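Local coordinates for Alpha/beta hydrolase fold protein (Ochrobactrum, PDB 4G9E) that hydrolyses N-acyl homoserine lactones, bacterial quorum-sensing signals, as a lactonase of the alpha/beta hydrolase fold, at residues Ile93-Val98 with Tyr115-Leu121; Thr2-His6 with Val17-Glu21; Thr10-Ala16 with Lys64-Ile69; Ser20-Ala25 with Gly49-Arg53. The contacts are given in a common frame with arbitrary orientation. Numbering follows the deposited sequence.

Contact 1: Ile93-Val98 with Tyr115-Leu121; sequences IADAVV and YPEMRGL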
loop_
_atom_site.group_PDB
_atom_site.type_symbol
_atom_site.label_atom_id
_atom_site.label_comp_id
_atom_site.label_asym_id
_atom_site.label_seq_id
_atom_site.Cartn_x
_atom_site.Cartn_y
_atom_site.Cartn_z
ATOM N N ILE A 93 10.781 -3.285 14.935
ATOM C CA ILE A 93 10.186 -4.469 14.318
ATOM C C ILE A 93 10.797 -4.713 12.946
ATOM O O ILE A 93 10.567 -3.940 12.020
ATOM C CB ILE A 93 8.670 -4.297 14.175
ATOM C CG1 ILE A 93 8.036 -4.119 15.553
ATOM C CG2 ILE A 93 8.054 -5.487 13.440
ATOM C CD1 ILE A 93 6.580 -3.748 15.499
ATOM N N ALA A 94 11.553 -5.795 12.806
ATOM C CA ALA A 94 12.293 -6.058 11.575
ATOM C C ALA A 94 11.638 -7.096 10.661
ATOM O O ALA A 94 12.012 -7.215 9.496
ATOM C CB ALA A 94 13.720 -6.477 11.903
ATOM N N ASP A 95 10.663 -7.842 11.177
ATOM C CA ASP A 95 10.143 -9.006 10.456
ATOM C C ASP A 95 8.645 -8.962 10.182
ATOM O O ASP A 95 7.973 -9.997 10.148
ATOM C CB ASP A 95 10.501 -10.292 11.203
ATOM C CG ASP A 95 9.868 -10.364 12.575
ATOM O OD1 ASP A 95 9.309 -9.352 13.047
ATOM O OD2 ASP A 95 9.942 -11.444 13.193
ATOM N N ALA A 96 8.115 -7.767 9.974
ATOM C CA ALA A 96 6.708 -7.650 9.629
ATOM C C ALA A 96 6.410 -8.332 8.307
ATOM O O ALA A 96 7.253 -8.395 7.403
ATOM C CB ALA A 96 6.303 -6.196 9.558
ATOM N N VAL A 97 5.186 -8.830 8.200
ATOM C CA VAL A 97 4.560 -9.027 6.897
ATOM C C VAL A 97 4.092 -7.648 6.443
ATOM O O VAL A 97 3.658 -6.844 7.268
ATOM C CB VAL A 97 3.351 -9.996 7.003
ATOM C CG1 VAL A 97 2.632 -10.139 5.663
ATOM C CG2 VAL A 97 3.812 -11.358 7.523
ATOM N N VAL A 98 4.213 -7.357 5.149
ATOM C CA VAL A 98 3.788 -6.060 4.626
ATOM C C VAL A 98 2.616 -6.240 3.677
ATOM O O VAL A 98 2.655 -7.094 2.792
ATOM C CB VAL A 98 4.953 -5.312 3.933
ATOM C CG1 VAL A 98 4.465 -3.993 3.320
ATOM C CG2 VAL A 98 6.070 -5.075 4.944
ATOM N N TYR A 115 14.363 -3.758 3.737
ATOM C CA TYR A 115 13.736 -4.358 4.910
ATOM C C TYR A 115 13.864 -5.868 4.750
ATOM O O TYR A 115 12.899 -6.560 4.435
ATOM C CB TYR A 115 12.277 -3.903 4.970
ATOM C CG TYR A 115 11.545 -4.202 6.260
ATOM C CD1 TYR A 115 11.906 -3.588 7.456
ATOM C CD2 TYR A 115 10.468 -5.077 6.280
ATOM C CE1 TYR A 115 11.232 -3.861 8.641
ATOM C CE2 TYR A 115 9.781 -5.347 7.460
ATOM C CZ TYR A 115 10.165 -4.738 8.633
ATOM O OH TYR A 115 9.477 -5.012 9.792
ATOM N N PRO A 116 15.089 -6.375 4.949
ATOM C CA PRO A 116 15.478 -7.715 4.502
ATOM C C PRO A 116 14.801 -8.865 5.239
ATOM O O PRO A 116 14.765 -9.968 4.703
ATOM C CB PRO A 116 16.997 -7.735 4.751
ATOM C CG PRO A 116 17.208 -6.737 5.835
ATOM C CD PRO A 116 16.236 -5.641 5.515
ATOM N N GLU A 117 14.277 -8.619 6.419
ATOM C CA GLU A 117 13.620 -9.696 7.182
ATOM C C GLU A 117 12.089 -9.711 7.000
ATOM O O GLU A 117 11.384 -10.459 7.695
ATOM C CB GLU A 117 14.017 -9.641 8.649
ATOM C CG GLU A 117 15.477 -10.018 8.908
ATOM C CD GLU A 117 15.779 -11.561 8.766
ATOM O OE1 GLU A 117 14.861 -12.392 8.475
ATOM O OE2 GLU A 117 16.971 -11.941 8.941
ATOM N N MET A 118 11.609 -8.922 6.031
ATOM C CA MET A 118 10.196 -8.949 5.666
ATOM C C MET A 118 9.755 -10.392 5.477
ATOM O O MET A 118 10.394 -11.144 4.742
ATOM C CB MET A 118 9.992 -8.183 4.360
ATOM C CG MET A 118 8.556 -7.742 4.135
ATOM S SD MET A 118 8.229 -7.041 2.507
ATOM C CE MET A 118 9.282 -5.588 2.523
ATOM N N ARG A 119 8.649 -10.777 6.101
ATOM C CA ARG A 119 8.248 -12.176 6.023
ATOM C C ARG A 119 7.367 -12.494 4.829
ATOM O O ARG A 119 7.209 -13.651 4.460
ATOM C CB ARG A 119 7.646 -12.655 7.338
ATOM C CG ARG A 119 8.770 -12.988 8.315
ATOM C CD ARG A 119 8.329 -13.705 9.554
ATOM N NE ARG A 119 7.818 -12.774 10.546
ATOM C CZ ARG A 119 7.388 -13.144 11.747
ATOM N NH1 ARG A 119 7.424 -14.425 12.096
ATOM N NH2 ARG A 119 6.931 -12.237 12.598
ATOM N N GLY A 120 6.808 -11.459 4.214
ATOM C CA GLY A 120 6.010 -11.615 3.017
ATOM C C GLY A 120 5.504 -10.248 2.613
ATOM O O GLY A 120 5.482 -9.336 3.440
ATOM N N LEU A 121 5.088 -10.120 1.356
ATOM C CA LEU A 121 4.506 -8.884 0.843
ATOM C C LEU A 121 3.231 -9.221 0.099
ATOM O O LEU A 121 3.267 -10.044 -0.818
ATOM C CB LEU A 121 5.483 -8.216 -0.127
ATOM C CG LEU A 121 4.957 -7.011 -0.910
ATOM C CD1 LEU A 121 4.642 -5.866 0.023
ATOM C CD2 LEU A 121 5.988 -6.575 -1.946
HETATM O O HOH W 1 14.051 -6.249 7.900
#
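Val-98 forms the apolar centre: its CG2 lies 3.7 Å from Met-118 CG and its CG1 3.8 Å from Leu-121 CD1, flexible chains filling one buried sheet face. Ala-96 CB is 4.1 Å from Tyr-115 CE2. Tyrosine suits this place because it packs by its ring and bonds by its hydroxyl: Tyr-115 OH donates to Ile-93 O (2.7 Å) and accepts from Ala-96 N (3.1 Å), pinning the loop ahead of the strand. The backbones then run parallel, with Arg-119 N to Ala-96 O at 3.1 Å and Val-98 N to Gly-120 O at 2.9 Å. At the polar edge, Arg-119 NE donates to Asp-95 O (2.8 Å), while Asp-95 OD2, 3.2 Å from Arg-119 NH2, lies over the guanidinium face, a salt bridge of charge alone. A water bridges Ala-94 O to Glu-117 N (both 2.8 Å), an amide within the type I turn Tyr-115 to Met-118. These are neighbouring parallel strands of a beta-alpha-beta unit, 97-101 leading into the probable nucleophile elbow of the hydrolase fold.

Contact 2: Thr2-His6 with Val17-Glu21; sequences TINYH and VRESE
Strands 4-6 and 17-19 pair antiparallel, their axes 4.8 Å apart at 161°, in the register His-6/Val-17, Tyr-5/Arg-18, Asn-4/Glu-19; Asn-4, His-6, Val-17 and Glu-19 share one face of the sheet, Tyr-5 and Arg-18 the other. Val-17 N donates to His-6 O (2.8 Å) and Val-17 O accepts from His-6 N (2.9 Å), a hydrogen-bonded pair. His-6 (chi1 p) folds back so that Val-17 CB sits over its ring face, 4.2 Å from the centroid, a CH-pi contact. In the non-hydrogen-bonded pair Arg-18 CA lies 4.5 Å from Tyr-5 CA; Arg-18 CG meets the ring edge 4.2 Å from Tyr-5 CD1. Glu-19 closes a second hydrogen-bonded pair, Glu-19 N to Asn-4 O and Asn-4 N to Glu-19 O both 2.8 Å. A water links Ser-20 O to Asn-4 ND2. Glu-21 (m, t) reaches back, OE2 accepting from Asn-4 ND2 at 3.2 Å; one water joins Thr-2 O (2.9 Å) to Glu-21 N (2.8 Å), another Thr-2 N (2.8 Å) to Glu-21 OE1 (2.7 Å). This is the open end of a beta hairpin: strand 52-57 flanks 13-19, Arg-18 bridging to Asp-58 and Glu-19 to Arg-53, while Ile-3 rests on helix 41-45 and His-6 touches helix 77-91.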
loop_
_atom_site.group_PDB
_atom_site.type_symbol
_atom_site.label_atom_id
_atom_site.label_comp_id
_atom_site.label_asym_id
_atom_site.label_seq_id
_atom_site.Cartn_x
_atom_site.Cartn_y
_atom_site.Cartn_z
ATOM N N THR A 2 -9.259 -1.420 21.311
ATOM C CA THR A 2 -8.593 -0.143 21.377
ATOM C C THR A 2 -7.504 -0.059 20.289
ATOM O O THR A 2 -6.685 -0.929 20.206
ATOM C CB THR A 2 -7.949 -0.064 22.736
ATOM O OG1 THR A 2 -8.935 -0.360 23.752
ATOM C CG2 THR A 2 -7.470 1.249 22.953
ATOM N N ILE A 3 -7.553 0.974 19.476
ATOM C CA ILE A 3 -6.463 1.255 18.553
ATOM C C ILE A 3 -5.572 2.298 19.193
ATOM O O ILE A 3 -6.048 3.344 19.638
ATOM C CB ILE A 3 -6.973 1.799 17.213
ATOM C CG1 ILE A 3 -7.930 0.797 16.569
ATOM C CG2 ILE A 3 -5.807 2.105 16.281
ATOM C CD1 ILE A 3 -7.349 -0.593 16.422
ATOM N N ASN A 4 -4.280 2.006 19.250
ATOM C CA ASN A 4 -3.330 2.928 19.845
ATOM C C ASN A 4 -2.702 3.820 18.791
ATOM O O ASN A 4 -2.067 3.339 17.852
ATOM C CB ASN A 4 -2.281 2.161 20.642
ATOM C CG ASN A 4 -2.861 1.535 21.897
ATOM O OD1 ASN A 4 -3.558 2.198 22.671
ATOM N ND2 ASN A 4 -2.603 0.247 22.093
ATOM N N TYR A 5 -2.916 5.120 18.953
ATOM C CA TYR A 5 -2.401 6.127 18.045
ATOM C C TYR A 5 -1.213 6.819 18.687
ATOM O O TYR A 5 -1.259 7.192 19.859
ATOM C CB TYR A 5 -3.488 7.158 17.744
ATOM C CG TYR A 5 -3.009 8.318 16.904
ATOM C CD1 TYR A 5 -3.141 8.297 15.524
ATOM C CD2 TYR A 5 -2.415 9.428 17.490
ATOM C CE1 TYR A 5 -2.704 9.350 14.748
ATOM C CE2 TYR A 5 -1.970 10.486 16.721
ATOM C CZ TYR A 5 -2.118 10.440 15.351
ATOM O OH TYR A 5 -1.680 11.490 14.578
ATOM N N HIS A 6 -0.146 6.995 17.920
ATOM C CA HIS A 6 0.972 7.781 18.409
ATOM C C HIS A 6 1.777 8.337 17.245
ATOM O O HIS A 6 1.601 7.914 16.111
ATOM C CB HIS A 6 1.830 6.979 19.401
ATOM C CG HIS A 6 2.506 5.782 18.804
ATOM N ND1 HIS A 6 1.818 4.672 18.363
ATOM C CD2 HIS A 6 3.818 5.514 18.607
ATOM C CE1 HIS A 6 2.677 3.780 17.903
ATOM N NE2 HIS A 6 3.898 4.265 18.042
ATOM N N VAL A 17 1.059 6.982 13.528
ATOM C CA VAL A 17 1.032 5.522 13.524
ATOM C C VAL A 17 -0.166 5.010 14.317
ATOM O O VAL A 17 -0.394 5.439 15.444
ATOM C CB VAL A 17 2.313 4.937 14.161
ATOM C CG1 VAL A 17 2.275 3.418 14.136
ATOM C CG2 VAL A 17 3.555 5.449 13.441
ATOM N N ARG A 18 -0.931 4.103 13.717
ATOM C CA ARG A 18 -2.022 3.421 14.408
ATOM C C ARG A 18 -1.615 1.980 14.591
ATOM O O ARG A 18 -1.115 1.363 13.657
ATOM C CB ARG A 18 -3.290 3.450 13.561
ATOM C CG ARG A 18 -3.818 4.827 13.291
ATOM C CD ARG A 18 -4.822 4.815 12.155
ATOM N NE ARG A 18 -5.058 6.172 11.689
ATOM C CZ ARG A 18 -4.242 6.826 10.867
ATOM N NH1 ARG A 18 -3.142 6.242 10.409
ATOM N NH2 ARG A 18 -4.527 8.069 10.503
ATOM N N GLU A 19 -1.847 1.436 15.781
ATOM C CA GLU A 19 -1.545 0.036 16.033
ATOM C C GLU A 19 -2.704 -0.640 16.743
ATOM O O GLU A 19 -3.295 -0.085 17.674
ATOM C CB GLU A 19 -0.298 -0.122 16.903
ATOM C CG GLU A 19 0.959 0.455 16.298
ATOM C CD GLU A 19 2.192 0.184 17.137
ATOM O OE1 GLU A 19 2.389 -0.974 17.553
ATOM O OE2 GLU A 19 2.964 1.129 17.386
ATOM N N SER A 20 -3.024 -1.850 16.309
ATOM C CA SER A 20 -3.954 -2.677 17.059
ATOM C C SER A 20 -3.234 -3.301 18.259
ATOM O O SER A 20 -2.009 -3.209 18.380
ATOM C CB SER A 20 -4.536 -3.770 16.168
ATOM O OG SER A 20 -3.583 -4.793 15.934
ATOM N N GLU A 21 -3.998 -3.930 19.147
ATOM C CA GLU A 21 -3.429 -4.558 20.336
ATOM C C GLU A 21 -3.220 -6.061 20.170
ATOM O O GLU A 21 -3.003 -6.770 21.144
ATOM C CB GLU A 21 -4.271 -4.241 21.577
ATOM C CG GLU A 21 -4.226 -2.761 21.941
ATOM C CD GLU A 21 -4.987 -2.424 23.207
ATOM O OE1 GLU A 21 -6.045 -3.039 23.451
ATOM O OE2 GLU A 21 -4.523 -1.535 23.955
HETATM O O HOH W 2 -6.740 -3.605 19.038
HETATM O O HOH W 3 -8.039 -3.911 21.917
HETATM O O HOH W 4 -0.987 -1.300 20.369
#

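Contact 3: Thr10-Ala16 with Lys64-Ile69; sequences TSHGRIA and KSTDAI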
loop_
_atom_site.group_PDB
_atom_site.type_symbol
_atom_site.label_atom_id
_atom_site.label_comp_id
_atom_site.label_asym_id
_atom_site.label_seq_id
_atom_site.Cartn_x
_atom_site.Cartn_y
_atom_site.Cartn_z
ATOM N N THR A 10 10.528 11.514 12.791
ATOM C CA THR A 10 11.457 10.848 11.893
ATOM C C THR A 10 12.205 11.869 11.063
ATOM O O THR A 10 11.885 13.059 11.079
ATOM C CB THR A 10 10.750 9.872 10.920
ATOM O OG1 THR A 10 10.125 10.608 9.856
ATOM C CG2 THR A 10 9.720 9.014 11.657
ATOM N N SER A 11 13.190 11.396 10.314
ATOM C CA SER A 11 13.960 12.276 9.448
ATOM C C SER A 11 13.114 12.857 8.323
ATOM O O SER A 11 13.530 13.825 7.685
ATOM C CB SER A 11 15.178 11.550 8.867
ATOM O OG SER A 11 14.802 10.561 7.925
ATOM N N HIS A 12 11.938 12.273 8.092
ATOM C CA HIS A 12 11.038 12.728 7.043
ATOM C C HIS A 12 9.996 13.711 7.554
ATOM O O HIS A 12 9.314 14.371 6.766
ATOM C CB HIS A 12 10.314 11.526 6.441
ATOM C CG HIS A 12 11.183 10.665 5.584
ATOM N ND1 HIS A 12 11.974 9.657 6.092
ATOM C CD2 HIS A 12 11.396 10.678 4.249
ATOM C CE1 HIS A 12 12.629 9.078 5.101
ATOM N NE2 HIS A 12 12.305 9.686 3.973
ATOM N N GLY A 13 9.863 13.795 8.871
ATOM C CA GLY A 13 8.789 14.555 9.475
ATOM C C GLY A 13 8.117 13.752 10.572
ATOM O O GLY A 13 8.593 12.689 10.964
ATOM N N ARG A 14 7.009 14.268 11.082
ATOM C CA ARG A 14 6.298 13.592 12.153
ATOM C C ARG A 14 5.287 12.637 11.536
ATOM O O ARG A 14 4.383 13.061 10.828
ATOM C CB ARG A 14 5.608 14.608 13.058
ATOM C CG ARG A 14 5.154 14.029 14.387
ATOM C CD ARG A 14 4.513 15.088 15.267
ATOM N NE ARG A 14 3.276 15.599 14.686
ATOM C CZ ARG A 14 3.108 16.846 14.258
ATOM N NH1 ARG A 14 4.101 17.722 14.350
ATOM N NH2 ARG A 14 1.944 17.217 13.742
ATOM N N ILE A 15 5.461 11.349 11.803
ATOM C CA ILE A 15 4.622 10.339 11.178
ATOM C C ILE A 15 3.628 9.743 12.169
ATOM O O ILE A 15 3.995 9.287 13.255
ATOM C CB ILE A 15 5.470 9.242 10.496
ATOM C CG1 ILE A 15 6.236 9.850 9.315
ATOM C CG2 ILE A 15 4.590 8.085 10.036
ATOM C CD1 ILE A 15 7.154 8.882 8.609
ATOM N N ALA A 16 2.358 9.777 11.784
ATOM C CA ALA A 16 1.288 9.216 12.594
ATOM C C ALA A 16 1.251 7.700 12.423
ATOM O O ALA A 16 1.381 7.194 11.306
ATOM C CB ALA A 16 -0.036 9.822 12.187
ATOM N N LYS A 64 -2.687 12.178 9.074
ATOM C CA LYS A 64 -2.305 12.922 10.261
ATOM C C LYS A 64 -0.774 13.128 10.374
ATOM O O LYS A 64 -0.304 13.649 11.326
ATOM C CB LYS A 64 -2.849 12.231 11.524
ATOM C CG LYS A 64 -4.360 12.216 11.510
ATOM C CD LYS A 64 -5.017 11.901 12.808
ATOM C CE LYS A 64 -6.514 11.878 12.566
ATOM N NZ LYS A 64 -7.074 13.225 12.411
ATOM N N SER A 65 -0.019 12.658 9.397
ATOM C CA SER A 65 1.408 12.949 9.357
ATOM C C SER A 65 1.615 14.370 8.871
ATOM O O SER A 65 0.739 14.940 8.229
ATOM C CB SER A 65 2.124 11.970 8.435
ATOM O OG SER A 65 2.171 10.690 9.039
ATOM N N THR A 66 2.772 14.946 9.180
ATOM C CA THR A 66 3.108 16.254 8.639
ATOM C C THR A 66 3.504 16.110 7.183
ATOM O O THR A 66 3.805 15.008 6.709
ATOM C CB THR A 66 4.272 16.935 9.399
ATOM O OG1 THR A 66 5.454 16.132 9.314
ATOM C CG2 THR A 66 3.911 17.157 10.860
ATOM N N ASP A 67 3.491 17.222 6.464
ATOM C CA ASP A 67 4.134 17.239 5.165
ATOM C C ASP A 67 5.604 16.871 5.356
ATOM O O ASP A 67 6.151 16.988 6.452
ATOM C CB ASP A 67 3.988 18.611 4.505
ATOM C CG ASP A 67 2.562 18.901 4.068
ATOM O OD1 ASP A 67 1.728 17.964 4.058
ATOM O OD2 ASP A 67 2.283 20.067 3.717
ATOM N N ALA A 68 6.237 16.399 4.292
ATOM C CA ALA A 68 7.646 16.027 4.355
ATOM C C ALA A 68 8.524 17.226 4.679
ATOM O O ALA A 68 8.309 18.325 4.166
ATOM C CB ALA A 68 8.076 15.425 3.037
ATOM N N ILE A 69 9.537 17.003 5.509
ATOM C CA ILE A 69 10.566 18.011 5.738
ATOM C C ILE A 69 11.203 18.388 4.401
ATOM O O ILE A 69 11.457 19.563 4.129
ATOM C CB ILE A 69 11.631 17.490 6.722
ATOM C CG1 ILE A 69 11.047 17.414 8.135
ATOM C CG2 ILE A 69 12.866 18.387 6.707
ATOM C CD1 ILE A 69 11.945 16.717 9.134
HETATM O O HOH W 5 1.984 13.496 12.971
#
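Two side-chain hydroxyls take the place that carbonyls would hold in a sheet: Arg-14 N donates to Thr-66 OG1 (3.0 Å) and Ala-16 N to Ser-65 OG (2.9 Å). Short hydroxyls suit a loop that is no strand yet must satisfy strand amides; Thr-66 OG1 itself donates a hydrogen bond to Asp-67 O (3.1 Å), and Ser-65 OG is also hydrogen-bonded to Asp-58 O. Backbone bonds alternate with them, Thr-66 N to Arg-14 O at 3.0 Å and Ile-69 N to His-12 O at 2.9 Å. Gly-13 is demanded twice over: at phi/psi 133/-171 a CB would jam against the preceding carbonyl, and it would also strike Thr-66 OG1. Beyond these, Ala-16 CB packs against Lys-64 CB (3.8 Å) and Thr-66 CG2 over the Arg-14 guanidinium, 3.5 Å from NH2. Thr-10 OG1 accepts from His-12 N (3.0 Å), an ST turn within the type I turn Thr-10 to Gly-13. This is a beta hairpin with a two-residue turn, the loop after strand 52-57 laid along its second strand.

Contact 4: Ser20-Ala25 with Gly49-Arg53; sequences SEGEGA and GKKWR
Gly-24 N donates to Lys-51 O at 2.8 Å, the best-defined bond between these segments. Ser-20 OG (chi1 p) points at the end of helix 47-51, 2.8 Å from Gly-49 O and 2.9 Å from Trp-52 O, and in turn is bonded by the amide of Val-54; a small hydroxyl suits this cluster of backbone carbonyls and amides. Arg-53 N donates to Ala-25 O at 3.2 Å and, weakly, to Gly-24 O at 3.5 Å, so the parallel pairing of strands 24-30 and 52-57 begins loosely. A water accepts from Glu-23 N (2.9 Å) and donates to Lys-50 O (2.8 Å). Build residues 49-51 helical and let Trp-52 (phi/psi -104/155) be the first to leave helical angles. Ser-20 CA lies 5.3 Å from Gly-49 CA, Gly-24 CA only 4.2 Å from Trp-52 CA. Gly-22 (-57/140) slides over the helix end, its CA 3.6 Å from Lys-50 O and 3.5 Å from Trp-52 O in CA-H...O contacts; a CB here would clash with Trp-52 O, and one on Gly-24 with Lys-51 O. Farther out, Trp-52 (chi1 m, chi2 -70°) places CD1 4.1 Å from Ala-25 CB and 3.3 Å from Ala-25 O, and extends to helix 255-270. Arg-53 (chi1 t) directs its charge to Glu-19. Such chemistry implies an approach set by the absence of side chains more than by their packing.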
loop_
_atom_site.group_PDB
_atom_site.type_symbol
_atom_site.label_atom_id
_atom_site.label_comp_id
_atom_site.label_asym_id
_atom_site.label_seq_id
_atom_site.Cartn_x
_atom_site.Cartn_y
_atom_site.Cartn_z
ATOM N N SER A 20 -3.024 -1.850 16.309
ATOM C CA SER A 20 -3.954 -2.677 17.059
ATOM C C SER A 20 -3.234 -3.301 18.259
ATOM O O SER A 20 -2.009 -3.209 18.380
ATOM C CB SER A 20 -4.536 -3.770 16.168
ATOM O OG SER A 20 -3.583 -4.793 15.934
ATOM N N GLU A 21 -3.998 -3.930 19.147
ATOM C CA GLU A 21 -3.429 -4.558 20.336
ATOM C C GLU A 21 -3.220 -6.061 20.170
ATOM O O GLU A 21 -3.003 -6.770 21.144
ATOM C CB GLU A 21 -4.271 -4.241 21.577
ATOM C CG GLU A 21 -4.226 -2.761 21.941
ATOM C CD GLU A 21 -4.987 -2.424 23.207
ATOM O OE1 GLU A 21 -6.045 -3.039 23.451
ATOM O OE2 GLU A 21 -4.523 -1.535 23.955
ATOM N N GLY A 22 -3.262 -6.547 18.934
ATOM C CA GLY A 22 -3.003 -7.951 18.679
ATOM C C GLY A 22 -1.649 -8.402 19.196
ATOM O O GLY A 22 -0.658 -7.676 19.087
ATOM N N GLU A 23 -1.620 -9.608 19.753
ATOM C CA GLU A 23 -0.411 -10.193 20.332
ATOM C C GLU A 23 0.439 -10.926 19.308
ATOM O O GLU A 23 1.579 -11.284 19.591
ATOM C CB GLU A 23 -0.783 -11.195 21.426
ATOM C CG GLU A 23 -1.307 -10.585 22.699
ATOM C CD GLU A 23 -1.616 -11.637 23.746
ATOM O OE1 GLU A 23 -1.893 -12.798 23.372
ATOM O OE2 GLU A 23 -1.577 -11.305 24.946
ATOM N N GLY A 24 -0.125 -11.174 18.132
ATOM C CA GLY A 24 0.534 -11.988 17.132
ATOM C C GLY A 24 1.548 -11.233 16.301
ATOM O O GLY A 24 1.832 -10.058 16.546
ATOM N N ALA A 25 2.087 -11.925 15.304
ATOM C CA ALA A 25 3.067 -11.359 14.389
ATOM C C ALA A 25 2.614 -10.010 13.816
ATOM O O ALA A 25 1.433 -9.777 13.588
ATOM C CB ALA A 25 3.337 -12.339 13.266
ATOM N N GLY A 49 -6.814 -7.391 13.182
ATOM C CA GLY A 49 -6.174 -6.595 14.214
ATOM C C GLY A 49 -6.312 -7.140 15.619
ATOM O O GLY A 49 -5.499 -6.825 16.495
ATOM N N LYS A 50 -7.353 -7.929 15.854
ATOM C CA LYS A 50 -7.489 -8.575 17.156
ATOM C C LYS A 50 -6.450 -9.663 17.378
ATOM O O LYS A 50 -6.028 -9.848 18.473
ATOM C CB LYS A 50 -8.925 -9.134 17.364
ATOM C CG LYS A 50 -9.990 -8.016 17.395
ATOM C CD LYS A 50 -11.425 -8.574 17.282
ATOM C CE LYS A 50 -12.565 -7.560 17.159
ATOM N NZ LYS A 50 -13.791 -8.123 17.764
ATOM N N LYS A 51 -6.031 -10.323 16.309
ATOM C CA LYS A 51 -5.036 -11.379 16.448
ATOM C C LYS A 51 -3.614 -10.873 16.264
ATOM O O LYS A 51 -2.728 -11.147 17.081
ATOM C CB LYS A 51 -5.282 -12.497 15.445
ATOM C CG LYS A 51 -4.214 -13.562 15.532
ATOM C CD LYS A 51 -4.620 -14.822 14.830
ATOM C CE LYS A 51 -3.532 -15.857 14.963
ATOM N NZ LYS A 51 -4.031 -17.201 14.585
ATOM N N TRP A 52 -3.405 -10.143 15.174
ATOM C CA TRP A 52 -2.075 -9.737 14.763
ATOM C C TRP A 52 -1.855 -8.276 15.091
ATOM O O TRP A 52 -2.809 -7.508 15.211
ATOM C CB TRP A 52 -1.905 -10.013 13.267
ATOM C CG TRP A 52 -1.789 -11.492 12.949
ATOM C CD1 TRP A 52 -0.731 -12.305 13.250
ATOM C CD2 TRP A 52 -2.753 -12.321 12.268
ATOM N NE1 TRP A 52 -0.981 -13.584 12.816
ATOM C CE2 TRP A 52 -2.203 -13.615 12.194
ATOM C CE3 TRP A 52 -4.017 -12.090 11.703
ATOM C CZ2 TRP A 52 -2.865 -14.670 11.576
ATOM C CZ3 TRP A 52 -4.677 -13.148 11.097
ATOM C CH2 TRP A 52 -4.105 -14.422 11.047
ATOM N N ARG A 53 -0.591 -7.897 15.260
ATOM C CA ARG A 53 -0.257 -6.508 15.540
ATOM C C ARG A 53 -0.264 -5.722 14.233
ATOM O O ARG A 53 0.718 -5.705 13.495
ATOM C CB ARG A 53 1.101 -6.418 16.228
ATOM C CG ARG A 53 1.517 -5.010 16.592
ATOM C CD ARG A 53 2.846 -5.043 17.310
ATOM N NE ARG A 53 3.279 -3.728 17.762
ATOM C CZ ARG A 53 4.353 -3.535 18.519
ATOM N NH1 ARG A 53 5.088 -4.575 18.884
ATOM N NH2 ARG A 53 4.697 -2.314 18.904
HETATM O O HOH W 6 -4.105 -11.016 20.138
#

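In the fold
All four contacts reach one mixed sheet, but at different depths. Contact 1 is the most buried, between parallel strands in the middle of the order, and joins apolar packing to its polar edge; contacts 2, 3 and 4 are partly buried. Contacts 2 and 3 both use strand 13-19: regular antiparallel pairing on one part of it, hydroxyl-assisted docking of a loop on the other, with the Tyr-5 hydroxyl, which bonds to Glu-7, packing on Ala-16 and Lys-64 between them. Contact 4 takes over at Ser-20 and Glu-21, which it shares with contact 2, and the Glu-19 to Arg-53 salt bridge ties the two. Contact 4 also meets contact 1, through Arg-119 on Ala-25 and Ile-93 on Arg-53.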